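Local structure of putative N-acetylmuramoyl-L-alanine amidase,autolysin cwp6 (Peptoclostridium difficile, 5J72) at residues A[175-180]-A[380-385]; A[275-280]-A[285-290]. The protein is a cell wall protein with three CWB2 cell wall-anchoring repeats and a zinc-binding domain that probably acts as an N-acetylmuramoyl-L-alanine amidase. All blocks are in the same frame, centred on the assembly; numbering follows the deposited sequence.

Interaction 1. Residues A[175-180]-A[380-385]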
loop_
_atom_site.group_PDB
_atom_site.type_symbol
_atom_site.label_atom_id
_atom_site.label_comp_id
_atom_site.label_asym_id
_atom_site.label_seq_id
_atom_site.Cartn_x
_atom_site.Cartn_y
_atom_site.Cartn_z
ATOM N N PRO A 175 2.640 -14.949 2.730
ATOM C CA PRO A 175 3.937 -15.340 3.299
ATOM C C PRO A 175 4.347 -16.802 2.969
ATOM O O PRO A 175 5.525 -17.124 2.886
ATOM C CB PRO A 175 3.743 -15.095 4.819
ATOM C CG PRO A 175 2.709 -14.022 4.864
ATOM C CD PRO A 175 1.737 -14.398 3.762
ATOM N N LEU A 176 3.341 -17.672 2.820
ATOM C CA LEU A 176 3.666 -19.068 2.458
ATOM C C LEU A 176 4.025 -19.137 0.965
ATOM O O LEU A 176 4.983 -19.807 0.601
ATOM C CB LEU A 176 2.443 -19.929 2.713
ATOM C CG LEU A 176 2.685 -21.452 2.355
ATOM C CD1 LEU A 176 3.898 -21.991 3.167
ATOM C CD2 LEU A 176 1.435 -22.249 2.772
ATOM N N ALA A 177 3.211 -18.492 0.079
ATOM C CA ALA A 177 3.589 -18.464 -1.333
ATOM C C ALA A 177 4.989 -17.889 -1.493
ATOM O O ALA A 177 5.749 -18.391 -2.332
ATOM C CB ALA A 177 2.593 -17.613 -2.143
ATOM N N SER A 178 5.351 -16.883 -0.685
ATOM C CA SER A 178 6.679 -16.287 -0.775
ATOM C C SER A 178 7.737 -17.254 -0.276
ATOM O O SER A 178 8.849 -17.299 -0.826
ATOM C CB SER A 178 6.772 -15.001 0.053
ATOM O OG SER A 178 5.648 -14.164 -0.236
ATOM N N THR A 179 7.416 -18.041 0.769
ATOM C CA THR A 179 8.381 -19.015 1.251
ATOM C C THR A 179 8.639 -20.085 0.162
ATOM O O THR A 179 9.780 -20.541 0.011
ATOM C CB THR A 179 7.803 -19.707 2.523
ATOM O OG1 THR A 179 7.733 -18.682 3.547
ATOM C CG2 THR A 179 8.695 -20.841 3.006
ATOM N N TYR A 180 7.583 -20.470 -0.577
ATOM C CA TYR A 180 7.751 -21.413 -1.689
ATOM C C TYR A 180 8.310 -20.721 -2.963
ATOM O O TYR A 180 8.725 -21.415 -3.897
ATOM C CB TYR A 180 6.392 -21.927 -2.155
ATOM C CG TYR A 180 5.581 -22.764 -1.188
ATOM C CD1 TYR A 180 6.201 -23.598 -0.264
ATOM C CD2 TYR A 180 4.201 -22.754 -1.234
ATOM C CE1 TYR A 180 5.450 -24.407 0.593
ATOM C CE2 TYR A 180 3.439 -23.565 -0.391
ATOM C CZ TYR A 180 4.074 -24.384 0.510
ATOM O OH TYR A 180 3.271 -25.172 1.278
ATOM N N ALA A 380 -1.294 -10.201 -5.974
ATOM C CA ALA A 380 -0.077 -9.405 -6.187
ATOM C C ALA A 380 0.919 -9.665 -5.088
ATOM O O ALA A 380 2.105 -9.424 -5.255
ATOM C CB ALA A 380 -0.463 -7.905 -6.199
ATOM N N GLY A 381 0.442 -10.160 -3.935
ATOM C CA GLY A 381 1.341 -10.314 -2.784
ATOM C C GLY A 381 2.625 -11.072 -3.023
ATOM O O GLY A 381 3.707 -10.602 -2.624
ATOM N N PRO A 382 2.575 -12.280 -3.636
ATOM C CA PRO A 382 3.819 -13.076 -3.883
ATOM C C PRO A 382 4.852 -12.304 -4.752
ATOM O O PRO A 382 6.042 -12.432 -4.604
ATOM C CB PRO A 382 3.256 -14.374 -4.544
ATOM C CG PRO A 382 1.912 -14.492 -3.942
ATOM C CD PRO A 382 1.372 -13.060 -3.988
ATOM N N LEU A 383 4.310 -11.534 -5.689
ATOM C CA LEU A 383 5.198 -10.744 -6.579
ATOM C C LEU A 383 5.766 -9.569 -5.857
ATOM O O LEU A 383 6.975 -9.292 -5.945
ATOM C CB LEU A 383 4.384 -10.279 -7.836
ATOM C CG LEU A 383 5.274 -9.385 -8.798
ATOM C CD1 LEU A 383 6.415 -10.219 -9.411
ATOM C CD2 LEU A 383 4.348 -8.848 -9.943
ATOM N N ALA A 384 4.921 -8.867 -5.054
ATOM C CA ALA A 384 5.433 -7.749 -4.245
ATOM C C ALA A 384 6.543 -8.295 -3.290
ATOM O O ALA A 384 7.604 -7.711 -3.075
ATOM C CB ALA A 384 4.250 -7.173 -3.410
ATOM N N ALA A 385 6.287 -9.484 -2.708
ATOM C CA ALA A 385 7.299 -10.042 -1.787
ATOM C C ALA A 385 8.636 -10.374 -2.558
ATOM O O ALA A 385 9.707 -10.100 -2.060
ATOM C CB ALA A 385 6.769 -11.342 -1.217
#

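Interaction 2. Residues A[275-280]-A[285-290]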
loop_
_atom_site.group_PDB
_atom_site.type_symbol
_atom_site.label_atom_id
_atom_site.label_comp_id
_atom_site.label_asym_id
_atom_site.label_seq_id
_atom_site.Cartn_x
_atom_site.Cartn_y
_atom_site.Cartn_z
ATOM N N ASN A 275 -3.161 -5.299 4.146
ATOM C CA ASN A 275 -2.160 -4.229 4.155
ATOM C C ASN A 275 -0.755 -4.682 4.608
ATOM O O ASN A 275 0.190 -4.086 4.164
ATOM C CB ASN A 275 -2.640 -3.062 5.123
ATOM C CG ASN A 275 -3.584 -2.126 4.348
ATOM O OD1 ASN A 275 -3.372 -1.931 3.138
ATOM N ND2 ASN A 275 -4.673 -1.578 4.943
ATOM N N ILE A 276 -0.618 -5.719 5.516
ATOM C CA ILE A 276 0.730 -6.115 5.956
ATOM C C ILE A 276 1.276 -7.330 5.126
ATOM O O ILE A 276 2.395 -7.779 5.337
ATOM C CB ILE A 276 0.645 -6.456 7.475
ATOM C CG1 ILE A 276 2.059 -6.512 8.082
ATOM C CG2 ILE A 276 -0.103 -7.826 7.671
ATOM C CD1 ILE A 276 2.877 -5.151 7.961
ATOM N N SER A 277 0.473 -7.813 4.177
ATOM C CA SER A 277 0.794 -9.006 3.368
ATOM C C SER A 277 2.123 -8.902 2.613
ATOM O O SER A 277 2.933 -9.852 2.613
ATOM C CB SER A 277 -0.320 -9.197 2.303
ATOM O OG SER A 277 -1.252 -10.066 2.886
ATOM N N SER A 278 2.382 -7.757 1.967
ATOM C CA SER A 278 3.617 -7.709 1.193
ATOM C C SER A 278 4.795 -7.719 2.120
ATOM O O SER A 278 5.837 -8.269 1.752
ATOM C CB SER A 278 3.670 -6.482 0.247
ATOM O OG SER A 278 3.695 -5.257 0.982
ATOM N N LYS A 279 4.644 -7.171 3.301
ATOM C CA LYS A 279 5.797 -7.090 4.180
ATOM C C LYS A 279 6.032 -8.480 4.860
ATOM O O LYS A 279 7.176 -8.971 4.932
ATOM C CB LYS A 279 5.505 -5.997 5.226
ATOM C CG LYS A 279 6.553 -5.994 6.355
ATOM C CD LYS A 279 7.984 -5.719 5.798
ATOM C CE LYS A 279 8.961 -5.521 6.962
ATOM N NZ LYS A 279 10.364 -5.821 6.583
ATOM N N ALA A 280 4.956 -9.075 5.352
ATOM C CA ALA A 280 5.036 -10.426 5.931
ATOM C C ALA A 280 5.635 -11.380 4.821
ATOM O O ALA A 280 6.397 -12.295 5.107
ATOM C CB ALA A 280 3.602 -10.905 6.291
ATOM N N GLN A 285 7.495 -14.385 7.069
ATOM C CA GLN A 285 7.103 -14.662 8.474
ATOM C C GLN A 285 5.599 -14.565 8.426
ATOM O O GLN A 285 4.984 -13.782 7.667
ATOM C CB GLN A 285 7.800 -13.718 9.468
ATOM C CG GLN A 285 9.308 -13.962 9.477
ATOM C CD GLN A 285 9.694 -15.223 10.247
ATOM O OE1 GLN A 285 9.125 -15.562 11.292
ATOM N NE2 GLN A 285 10.645 -15.963 9.710
ATOM N N PRO A 286 4.911 -15.376 9.232
ATOM C CA PRO A 286 3.452 -15.355 9.151
ATOM C C PRO A 286 2.589 -14.219 9.672
ATOM O O PRO A 286 2.945 -13.475 10.573
ATOM C CB PRO A 286 3.056 -16.640 9.882
ATOM C CG PRO A 286 4.174 -16.883 10.870
ATOM C CD PRO A 286 5.414 -16.148 10.389
ATOM N N ILE A 287 1.414 -14.160 9.061
ATOM C CA ILE A 287 0.331 -13.285 9.526
ATOM C C ILE A 287 -0.528 -14.217 10.410
ATOM O O ILE A 287 -0.977 -15.284 9.961
ATOM C CB ILE A 287 -0.533 -12.747 8.365
ATOM C CG1 ILE A 287 0.310 -11.780 7.466
ATOM C CG2 ILE A 287 -1.777 -12.013 8.957
ATOM C CD1 ILE A 287 -0.471 -11.518 6.108
ATOM N N ILE A 288 -0.698 -13.832 11.679
ATOM C CA ILE A 288 -1.444 -14.656 12.620
ATOM C C ILE A 288 -2.747 -13.956 12.818
ATOM O O ILE A 288 -2.781 -12.770 13.174
ATOM C CB ILE A 288 -0.645 -14.758 13.931
ATOM C CG1 ILE A 288 0.647 -15.622 13.740
ATOM C CG2 ILE A 288 -1.571 -15.355 15.041
ATOM C CD1 ILE A 288 0.374 -17.144 13.472
ATOM N N LEU A 289 -3.843 -14.647 12.561
ATOM C CA LEU A 289 -5.130 -14.025 12.744
ATOM C C LEU A 289 -5.675 -14.261 14.191
ATOM O O LEU A 289 -5.618 -15.369 14.718
ATOM C CB LEU A 289 -6.117 -14.546 11.696
ATOM C CG LEU A 289 -5.673 -14.222 10.264
ATOM C CD1 LEU A 289 -6.778 -14.740 9.263
ATOM C CD2 LEU A 289 -5.512 -12.662 10.102
ATOM N N ALA A 290 -6.225 -13.228 14.776
ATOM C CA ALA A 290 -6.668 -13.285 16.172
ATOM C C ALA A 290 -8.065 -12.724 16.378
ATOM O O ALA A 290 -8.737 -12.223 15.466
ATOM C CB ALA A 290 -5.699 -12.452 17.006
#

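Interaction 1. Residues A[175-180]-A[380-385]
This contact joins two helices from different CWB2 modules of the cell wall-anchoring region, through A177 and S178 on one and P382 and A385 on the other. Helix 174-180 belongs to the first CWB2 range and helix 375-387 to the third, so the contact is an interface between modules. The short axes approach to 8.7 Å and cross at -51°. Small side chains allow this spacing: S178 and P382 bring their CA atoms to 5.3 Å. No hydrogen bond crosses between the two helix segments. The one polar side chain at the interface, S178, is modelled in two conformers. In one of them chi1 is -48° and OG, beside the backbone N, hydrogen-bonds T174 O of its own helix. The same conformer brings OG near the A385 methyl, an approach that is doubtful because the serine is split. A177 also touches V160 of strand 158-163, and P175 and L176 of the same helix pack on helix 241-253. Helix 375-387 is kinked at P382, which as a proline has no N-H to give to the turn before. W152 also packs on P382. The firm apolar touch is at the rim of the proline ring, where A177 CB lies 3.7 Å from P382 CG.

Interaction 2. Residues A[275-280]-A[285-290]
I287 reaches from the start of strand 287-290 into the face of helix 270-283 formed by I276, S277 and A280. This is the return half of a beta-alpha-beta unit in the second CWB2 range: the helix leads through a short turn into the strand, which runs back roughly against the helix direction. A280 is the nearest apolar partner, with its CB 3.6 Å from I287 CG1. I276 approaches the same branch by its CG2 methyl, 4.0 Å from I287 CG1. The two isoleucines slide past each other in opposite directions. In I287, chi1 (-67°) sets CG1 against A280 and I276, and the extended chi2 (167°) carries CD1 on to S277. CD1 ends 3.6 Å from S277 OG, a hydroxyl already bonded to A273 O one turn earlier.

At the turn the contact becomes polar. The Q285 amide gives a hydrogen bond to A280 O, with Q285 N to A280 O at 3.1 Å. The bond is fairly straight (N-H...O 159°), and the donor lies in the plane of the A280 carbonyl. It ties the last part of the helix to the chain just before the strand. The Q285 side chain leads away from the helix. Its OE1 accepts from N259 N and K260 N, and its NE2 gives to D257 O, so the amide group fixes the turn to the chain that enters strand 260-265.

All the touching residues are buried. I276 and A280 also pack on Y262 of strand 260-265, which pairs with the edge strand 287-290. Beyond I276 lie V353 and F357 of helix 346-357. Helix 241-253 packs on P286 and I288, and its S245 OG bonds L289 N.

Overall arrangement
Both contacts lie inside the CWB2 region, with centres 11 Å apart. Every touching residue of interaction 2 is buried, while in interaction 1 S178 is partly exposed. Interaction 2 is local: it closes a helix onto the next strand inside one module, by branched aliphatic packing and a backbone hydrogen bond. Interaction 1 is long-range and joins two other modules through small side chains, with no hydrogen bond across. Along the chain, interaction 2 lies within the loop that interaction 1 closes. The two also touch. P175 sets its CG 3.5 Å from A280 CB, and A384 CB meets S278 CB at 3.8 Å. Helix 270-283 therefore contacts both helices of interaction 1, bringing all three modules together here.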